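PDB 3ING: homoserine dehydrogenase from Thermoplasma acidophilum, which probably catalyses the NADP-dependent interconversion of aspartate semialdehyde and homoserine on the route to threonine and methionine. Local coordinates for residues E242-E254 against V265-M278. Sequence-based numbering, arbitrary orientation.
Sequences ERSYNANDRLVTE and VSRIISLNKDDFLM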
ATOM      1  N   GLU A 242     -21.814  29.485   1.395  1.00 41.61           N
ATOM      2  CA  GLU A 242     -21.997  30.449   0.306  1.00 44.34           C
ATOM      3  C   GLU A 242     -20.740  31.274  -0.007  1.00 44.94           C
ATOM      4  O   GLU A 242     -20.787  32.228  -0.782  1.00 48.98           O
ATOM      5  CB  GLU A 242     -23.247  31.312   0.593  1.00 44.54           C
ATOM      6  CG  GLU A 242     -24.538  30.472   0.491  1.00 52.01           C
ATOM      7  CD  GLU A 242     -25.848  31.248   0.712  1.00 69.60           C
ATOM      8  OE1 GLU A 242     -25.810  32.475   1.002  1.00 81.65           O
ATOM      9  OE2 GLU A 242     -26.930  30.612   0.582  1.00 73.77           O
ATOM     10  N   ARG A 243     -19.598  30.878   0.520  1.00 43.88           N
ATOM     11  CA  ARG A 243     -18.406  31.658   0.285  1.00 43.42           C
ATOM     12  C   ARG A 243     -17.915  31.608  -1.179  1.00 42.66           C
ATOM     13  O   ARG A 243     -18.354  30.807  -2.009  1.00 40.02           O
ATOM     14  CB  ARG A 243     -17.288  31.194   1.218  1.00 43.63           C
ATOM     15  CG  ARG A 243     -16.361  30.127   0.635  1.00 49.10           C
ATOM     16  CD  ARG A 243     -15.317  29.721   1.654  1.00 50.61           C
ATOM     17  NE  ARG A 243     -15.921  28.956   2.738  1.00 51.62           N
ATOM     18  CZ  ARG A 243     -15.266  28.573   3.831  1.00 58.11           C
ATOM     19  NH1 ARG A 243     -13.974  28.881   3.988  1.00 54.77           N
ATOM     20  NH2 ARG A 243     -15.907  27.875   4.771  1.00 49.21           N
ATOM     21  N   SER A 244     -17.005  32.503  -1.506  1.00 41.26           N
ATOM     22  CA  SER A 244     -16.338  32.404  -2.774  1.00 42.37           C
ATOM     23  C   SER A 244     -15.096  31.566  -2.500  1.00 40.49           C
ATOM     24  O   SER A 244     -14.226  31.994  -1.732  1.00 40.25           O
ATOM     25  CB  SER A 244     -15.955  33.775  -3.290  1.00 41.92           C
ATOM     26  OG  SER A 244     -15.190  33.644  -4.479  1.00 51.35           O
ATOM     27  N   TYR A 245     -14.997  30.386  -3.110  1.00 37.88           N
ATOM     28  CA  TYR A 245     -13.842  29.524  -2.836  1.00 35.30           C
ATOM     29  C   TYR A 245     -12.586  29.912  -3.618  1.00 34.07           C
ATOM     30  O   TYR A 245     -12.674  30.396  -4.733  1.00 30.97           O
ATOM     31  CB  TYR A 245     -14.208  28.048  -3.090  1.00 35.46           C
ATOM     32  CG  TYR A 245     -15.201  27.535  -2.076  1.00 28.30           C
ATOM     33  CD1 TYR A 245     -14.798  27.256  -0.793  1.00 29.27           C
ATOM     34  CD2 TYR A 245     -16.532  27.376  -2.389  1.00 38.07           C
ATOM     35  CE1 TYR A 245     -15.678  26.802   0.145  1.00 33.35           C
ATOM     36  CE2 TYR A 245     -17.437  26.931  -1.447  1.00 29.14           C
ATOM     37  CZ  TYR A 245     -17.002  26.642  -0.178  1.00 30.58           C
ATOM     38  OH  TYR A 245     -17.902  26.196   0.802  1.00 33.72           O
ATOM     39  N   ASN A 246     -11.430  29.696  -3.004  1.00 32.75           N
ATOM     40  CA  ASN A 246     -10.147  29.878  -3.638  1.00 34.86           C
ATOM     41  C   ASN A 246      -9.699  28.625  -4.387  1.00 32.53           C
ATOM     42  O   ASN A 246     -10.127  27.517  -4.069  1.00 30.21           O
ATOM     43  CB  ASN A 246      -9.074  30.182  -2.597  1.00 38.02           C
ATOM     44  CG  ASN A 246      -9.490  31.264  -1.612  1.00 47.42           C
ATOM     45  OD1 ASN A 246      -9.451  31.051  -0.388  1.00 52.06           O
ATOM     46  ND2 ASN A 246      -9.901  32.423  -2.133  1.00 45.45           N
ATOM     47  N   ALA A 247      -8.798  28.812  -5.356  1.00 29.90           N
ATOM     48  CA  ALA A 247      -8.285  27.718  -6.183  1.00 29.38           C
ATOM     49  C   ALA A 247      -7.561  26.661  -5.351  1.00 27.53           C
ATOM     50  O   ALA A 247      -7.509  25.496  -5.731  1.00 28.31           O
ATOM     51  CB  ALA A 247      -7.344  28.270  -7.259  1.00 29.11           C
ATOM     52  N   ASN A 248      -7.011  27.067  -4.208  1.00 25.96           N
ATOM     53  CA  ASN A 248      -6.296  26.145  -3.335  1.00 24.96           C
ATOM     54  C   ASN A 248      -7.091  25.620  -2.117  1.00 24.14           C
ATOM     55  O   ASN A 248      -6.537  24.956  -1.251  1.00 24.30           O
ATOM     56  CB  ASN A 248      -4.950  26.754  -2.904  1.00 26.66           C
ATOM     57  CG  ASN A 248      -5.099  27.999  -2.064  1.00 34.30           C
ATOM     58  OD1 ASN A 248      -6.074  28.744  -2.205  1.00 38.38           O
ATOM     59  ND2 ASN A 248      -4.106  28.255  -1.190  1.00 37.81           N
ATOM     60  N   ASP A 249      -8.406  25.825  -2.115  1.00 23.39           N
ATOM     61  CA  ASP A 249      -9.257  25.311  -1.048  1.00 24.29           C
ATOM     62  C   ASP A 249      -9.637  23.852  -1.325  1.00 22.71           C
ATOM     63  O   ASP A 249     -10.056  23.499  -2.447  1.00 21.85           O
ATOM     64  CB  ASP A 249     -10.572  26.107  -0.916  1.00 26.94           C
ATOM     65  CG  ASP A 249     -10.374  27.518  -0.383  1.00 33.70           C
ATOM     66  OD1 ASP A 249      -9.357  27.804   0.273  1.00 27.91           O
ATOM     67  OD2 ASP A 249     -11.267  28.341  -0.636  1.00 30.04           O
ATOM     68  N   ARG A 250      -9.503  23.050  -0.280  1.00 21.58           N
ATOM     69  CA  ARG A 250      -9.859  21.647  -0.267  1.00 21.99           C
ATOM     70  C   ARG A 250     -10.498  21.304   1.077  1.00 22.80           C
ATOM     71  O   ARG A 250     -10.179  21.919   2.126  1.00 24.44           O
ATOM     72  CB  ARG A 250      -8.634  20.782  -0.454  1.00 21.80           C
ATOM     73  CG  ARG A 250      -7.800  21.049  -1.696  1.00 25.06           C
ATOM     74  CD  ARG A 250      -8.457  20.551  -2.967  1.00 25.21           C
ATOM     75  NE  ARG A 250      -7.501  20.696  -4.063  1.00 24.17           N
ATOM     76  CZ  ARG A 250      -7.304  21.816  -4.733  1.00 28.23           C
ATOM     77  NH1 ARG A 250      -7.990  22.918  -4.456  1.00 24.59           N
ATOM     78  NH2 ARG A 250      -6.445  21.835  -5.720  1.00 27.47           N
ATOM     79  N   LEU A 251     -11.399  20.321   1.046  1.00 24.61           N
ATOM     80  CA  LEU A 251     -11.994  19.772   2.257  1.00 21.87           C
ATOM     81  C   LEU A 251     -11.070  18.629   2.697  1.00 21.15           C
ATOM     82  O   LEU A 251     -11.050  17.531   2.126  1.00 23.75           O
ATOM     83  CB  LEU A 251     -13.438  19.312   2.007  1.00 22.33           C
ATOM     84  CG  LEU A 251     -14.303  18.883   3.209  1.00 29.41           C
ATOM     85  CD1 LEU A 251     -13.944  17.508   3.749  1.00 28.21           C
ATOM     86  CD2 LEU A 251     -14.273  19.954   4.337  1.00 28.37           C
ATOM     87  N   VAL A 252     -10.287  18.911   3.722  1.00 20.15           N
ATOM     88  CA  VAL A 252      -9.279  17.983   4.209  1.00 21.34           C
ATOM     89  C   VAL A 252      -9.740  17.324   5.498  1.00 22.02           C
ATOM     90  O   VAL A 252     -10.238  17.984   6.409  1.00 23.75           O
ATOM     91  CB  VAL A 252      -7.936  18.733   4.481  1.00 22.89           C
ATOM     92  CG1 VAL A 252      -6.879  17.801   5.070  1.00 16.05           C
ATOM     93  CG2 VAL A 252      -7.404  19.412   3.161  1.00 19.40           C
ATOM     94  N   THR A 253      -9.574  16.014   5.545  1.00 22.09           N
ATOM     95  CA  THR A 253      -9.904  15.204   6.698  1.00 21.33           C
ATOM     96  C   THR A 253      -8.600  14.843   7.408  1.00 21.98           C
ATOM     97  O   THR A 253      -7.686  14.227   6.802  1.00 21.21           O
ATOM     98  CB  THR A 253     -10.653  13.926   6.305  1.00 22.55           C
ATOM     99  OG1 THR A 253     -11.880  14.259   5.644  1.00 22.46           O
ATOM    100  CG2 THR A 253     -10.985  13.075   7.550  1.00 21.21           C
ATOM    101  N   GLU A 254      -8.521  15.234   8.680  1.00 24.10           N
ATOM    102  CA  GLU A 254      -7.352  14.950   9.541  1.00 25.11           C
ATOM    103  C   GLU A 254      -7.691  14.127  10.808  1.00 24.57           C
ATOM    104  O   GLU A 254      -8.729  14.340  11.484  1.00 20.73           O
ATOM    105  CB  GLU A 254      -6.713  16.241  10.002  1.00 26.96           C
ATOM    106  CG  GLU A 254      -6.453  17.274   8.914  1.00 38.16           C
ATOM    107  CD  GLU A 254      -5.977  18.599   9.491  1.00 47.44           C
ATOM    108  OE1 GLU A 254      -6.812  19.325  10.113  1.00 45.34           O
ATOM    109  OE2 GLU A 254      -4.773  18.888   9.323  1.00 54.72           O
ATOM    110  N   VAL A 265     -11.133  15.591  12.385  0.50 24.46           N
ATOM    111  CA  VAL A 265     -11.645  16.868  11.905  0.50 24.77           C
ATOM    112  C   VAL A 265     -11.600  17.020  10.382  0.50 23.86           C
ATOM    113  O   VAL A 265     -10.523  16.905   9.798  0.50 24.37           O
ATOM    114  CB  VAL A 265     -10.793  18.034  12.454  0.50 26.81           C
ATOM    115  CG1 VAL A 265     -11.247  19.351  11.830  0.50 24.29           C
ATOM    116  CG2 VAL A 265     -10.844  18.097  13.963  0.50 19.32           C
ATOM    117  N   SER A 266     -12.739  17.351   9.764  1.00 24.30           N
ATOM    118  CA  SER A 266     -12.815  17.633   8.319  1.00 22.95           C
ATOM    119  C   SER A 266     -13.113  19.137   8.141  1.00 25.63           C
ATOM    120  O   SER A 266     -14.064  19.672   8.707  1.00 23.78           O
ATOM    121  CB  SER A 266     -13.883  16.784   7.656  1.00 26.15           C
ATOM    122  OG  SER A 266     -13.536  15.404   7.760  1.00 16.87           O
ATOM    123  N   ARG A 267     -12.294  19.835   7.381  1.00 26.32           N
ATOM    124  CA  ARG A 267     -12.442  21.285   7.325  1.00 28.92           C
ATOM    125  C   ARG A 267     -11.941  21.814   5.993  1.00 28.74           C
ATOM    126  O   ARG A 267     -11.164  21.181   5.329  1.00 21.35           O
ATOM    127  CB  ARG A 267     -11.697  21.928   8.500  1.00 27.38           C
ATOM    128  CG  ARG A 267     -10.203  21.684   8.532  1.00 37.22           C
ATOM    129  CD  ARG A 267      -9.563  22.239   9.833  1.00 39.70           C
ATOM    130  NE  ARG A 267      -8.154  21.848   9.998  1.00 41.79           N
ATOM    131  CZ  ARG A 267      -7.103  22.657   9.811  1.00 48.68           C
ATOM    132  NH1 ARG A 267      -7.255  23.928   9.461  1.00 47.15           N
ATOM    133  NH2 ARG A 267      -5.870  22.201   9.989  1.00 48.52           N
ATOM    134  N   ILE A 268     -12.414  22.984   5.600  1.00 30.14           N
ATOM    135  CA  ILE A 268     -11.947  23.581   4.365  1.00 29.59           C
ATOM    136  C   ILE A 268     -10.645  24.327   4.652  1.00 31.08           C
ATOM    137  O   ILE A 268     -10.605  25.185   5.512  1.00 35.09           O
ATOM    138  CB  ILE A 268     -13.019  24.483   3.698  1.00 31.64           C
ATOM    139  CG1 ILE A 268     -14.170  23.627   3.162  1.00 30.83           C
ATOM    140  CG2 ILE A 268     -12.387  25.235   2.569  1.00 29.73           C
ATOM    141  CD1 ILE A 268     -15.445  24.390   2.804  1.00 39.45           C
ATOM    142  N   ILE A 269      -9.579  23.983   3.934  1.00 28.17           N
ATOM    143  CA  ILE A 269      -8.277  24.566   4.132  1.00 30.66           C
ATOM    144  C   ILE A 269      -7.713  25.083   2.809  1.00 30.01           C
ATOM    145  O   ILE A 269      -7.841  24.424   1.777  1.00 28.24           O
ATOM    146  CB  ILE A 269      -7.244  23.523   4.618  1.00 31.54           C
ATOM    147  CG1 ILE A 269      -7.761  22.682   5.775  1.00 35.34           C
ATOM    148  CG2 ILE A 269      -5.980  24.219   5.072  1.00 36.77           C
ATOM    149  CD1 ILE A 269      -6.700  21.724   6.320  1.00 29.47           C
ATOM    150  N   SER A 270      -7.036  26.224   2.855  1.00 28.68           N
ATOM    151  CA  SER A 270      -6.314  26.740   1.697  1.00 29.78           C
ATOM    152  C   SER A 270      -4.907  26.196   1.767  1.00 30.47           C
ATOM    153  O   SER A 270      -4.100  26.637   2.584  1.00 31.90           O
ATOM    154  CB  SER A 270      -6.275  28.263   1.695  1.00 30.37           C
ATOM    155  OG  SER A 270      -7.571  28.771   1.482  1.00 35.22           O
ATOM    156  N   LEU A 271      -4.608  25.259   0.884  1.00 27.53           N
ATOM    157  CA  LEU A 271      -3.341  24.550   0.932  1.00 27.85           C
ATOM    158  C   LEU A 271      -2.193  25.311   0.297  1.00 28.00           C
ATOM    159  O   LEU A 271      -2.376  26.070  -0.653  1.00 24.24           O
ATOM    160  CB  LEU A 271      -3.485  23.201   0.227  1.00 28.61           C
ATOM    161  CG  LEU A 271      -4.518  22.244   0.830  1.00 29.91           C
ATOM    162  CD1 LEU A 271      -4.647  20.999  -0.023  1.00 25.52           C
ATOM    163  CD2 LEU A 271      -4.147  21.877   2.283  1.00 29.98           C
ATOM    164  N   ASN A 272      -1.009  25.093   0.869  1.00 31.72           N
ATOM    165  CA  ASN A 272       0.242  25.588   0.345  1.00 34.26           C
ATOM    166  C   ASN A 272       0.577  24.843  -0.918  1.00 33.38           C
ATOM    167  O   ASN A 272       0.235  23.664  -1.063  1.00 29.14           O
ATOM    168  CB  ASN A 272       1.356  25.391   1.389  1.00 36.65           C
ATOM    169  CG  ASN A 272       2.759  25.476   0.794  1.00 49.25           C
ATOM    170  OD1 ASN A 272       3.509  24.480   0.786  1.00 66.86           O
ATOM    171  ND2 ASN A 272       3.124  26.658   0.289  1.00 61.62           N
ATOM    172  N   LYS A 273       1.273  25.543  -1.817  1.00 32.97           N
ATOM    173  CA  LYS A 273       1.664  25.028  -3.111  1.00 35.22           C
ATOM    174  C   LYS A 273       2.446  23.745  -3.009  1.00 34.10           C
ATOM    175  O   LYS A 273       2.279  22.874  -3.833  1.00 40.06           O
ATOM    176  CB  LYS A 273       2.512  26.076  -3.870  1.00 33.97           C
ATOM    177  N   ASP A 274       3.304  23.624  -2.006  1.00 35.60           N
ATOM    178  CA  ASP A 274       4.147  22.438  -1.857  1.00 37.21           C
ATOM    179  C   ASP A 274       3.541  21.304  -1.013  1.00 34.43           C
ATOM    180  O   ASP A 274       4.203  20.314  -0.737  1.00 33.60           O
ATOM    181  CB  ASP A 274       5.500  22.863  -1.290  1.00 39.58           C
ATOM    182  CG  ASP A 274       6.186  23.888  -2.180  1.00 51.98           C
ATOM    183  OD1 ASP A 274       6.250  23.638  -3.413  1.00 57.33           O
ATOM    184  OD2 ASP A 274       6.637  24.944  -1.659  1.00 61.14           O
ATOM    185  N   ASP A 275       2.279  21.434  -0.631  1.00 31.88           N
ATOM    186  CA  ASP A 275       1.589  20.392   0.114  1.00 28.64           C
ATOM    187  C   ASP A 275       1.380  19.198  -0.801  1.00 26.73           C
ATOM    188  O   ASP A 275       0.958  19.391  -1.926  1.00 25.10           O
ATOM    189  CB  ASP A 275       0.239  20.962   0.537  1.00 27.92           C
ATOM    190  CG  ASP A 275      -0.501  20.095   1.550  1.00 34.50           C
ATOM    191  OD1 ASP A 275      -0.551  18.855   1.399  1.00 29.68           O
ATOM    192  OD2 ASP A 275      -1.068  20.697   2.488  1.00 26.99           O
ATOM    193  N   PHE A 276       1.611  17.970  -0.341  1.00 26.21           N
ATOM    194  CA  PHE A 276       1.374  16.793  -1.208  1.00 26.00           C
ATOM    195  C   PHE A 276      -0.048  16.762  -1.732  1.00 24.10           C
ATOM    196  O   PHE A 276      -0.313  16.360  -2.856  1.00 22.58           O
ATOM    197  CB  PHE A 276       1.642  15.473  -0.489  1.00 27.10           C
ATOM    198  CG  PHE A 276       1.176  14.258  -1.263  1.00 24.64           C
ATOM    199  CD1 PHE A 276       1.879  13.827  -2.369  1.00 24.44           C
ATOM    200  CD2 PHE A 276       0.016  13.587  -0.915  1.00 20.70           C
ATOM    201  CE1 PHE A 276       1.440  12.763  -3.132  1.00 22.47           C
ATOM    202  CE2 PHE A 276      -0.424  12.517  -1.649  1.00 20.16           C
ATOM    203  CZ  PHE A 276       0.304  12.085  -2.764  1.00 23.02           C
ATOM    204  N   LEU A 277      -0.968  17.219  -0.914  1.00 24.98           N
ATOM    205  CA  LEU A 277      -2.380  17.112  -1.271  1.00 25.12           C
ATOM    206  C   LEU A 277      -2.728  17.970  -2.470  1.00 22.99           C
ATOM    207  O   LEU A 277      -3.754  17.744  -3.134  1.00 23.27           O
ATOM    208  CB  LEU A 277      -3.274  17.447  -0.062  1.00 24.51           C
ATOM    209  CG  LEU A 277      -3.190  16.501   1.139  1.00 23.64           C
ATOM    210  CD1 LEU A 277      -4.203  16.922   2.273  1.00 16.83           C
ATOM    211  CD2 LEU A 277      -3.376  15.046   0.656  1.00 22.25           C
HETATM  212  N   MSE A 278      -1.912  18.980  -2.733  1.00 21.92           N
HETATM  213  CA  MSE A 278      -2.111  19.794  -3.917  1.00 24.61           C
HETATM  214  C   MSE A 278      -1.659  19.068  -5.181  1.00 25.71           C
HETATM  215  O   MSE A 278      -1.947  19.544  -6.270  1.00 23.92           O
HETATM  216  CB  MSE A 278      -1.369  21.137  -3.777  1.00 27.05           C
HETATM  217  CG  MSE A 278      -2.089  22.098  -2.824  1.00 30.33           C
HETATM  218 SE   MSE A 278      -3.829  22.703  -3.478  0.75 30.43          SE
HETATM  219  CE  MSE A 278      -3.113  23.684  -4.895  1.00 23.64           C
TER
HETATM  220  O   HOH W   1      -5.588  18.740  -4.895  1.00 24.69           O
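R243 and Y245 both reach I268 CD1: the R243 guanidinium, its NH2 salt-bridged to D241, turns one face to it, and Y245 CE1 lies 3.6 Å away. With CG between its backbone N and carbonyl carbon (chi1 64°), N248 sends ND2 to L271 O at 2.8 Å, while L271 N bonds back to N248 O. D249 OD1 and S270 OG are modelled doubtfully close, 2.4 Å; OD2 takes the N246 backbone N-H, bracing the type I turn N246-D249. From D249 to E254 the chain pairs antiparallel with V265-S270 as a beta hairpin, the outer strand an edge of the five-stranded sheet. The selenium of selenomethionine M278 sits 3.5 Å above the R250 guanidinium plane, offset toward its rim; R250 NH1 is held by A247 O and D249 O. V252 CB meets I269 CD1 at 3.7 Å, and CG1 reaches L277 CD1. On the other face, toward helix 212-226, T253 OG1 and S266 OG share a 2.9 Å hydrogen bond. E254 OE1 receives R267 NE (2.9 Å) and NH2 side-on, carboxylate and guanidinium planes 46° apart; a glutamine here would probably leave the arginine's charge without its mate. I269 CD1 lies 3.6 Å above that guanidinium's plane, over its centre.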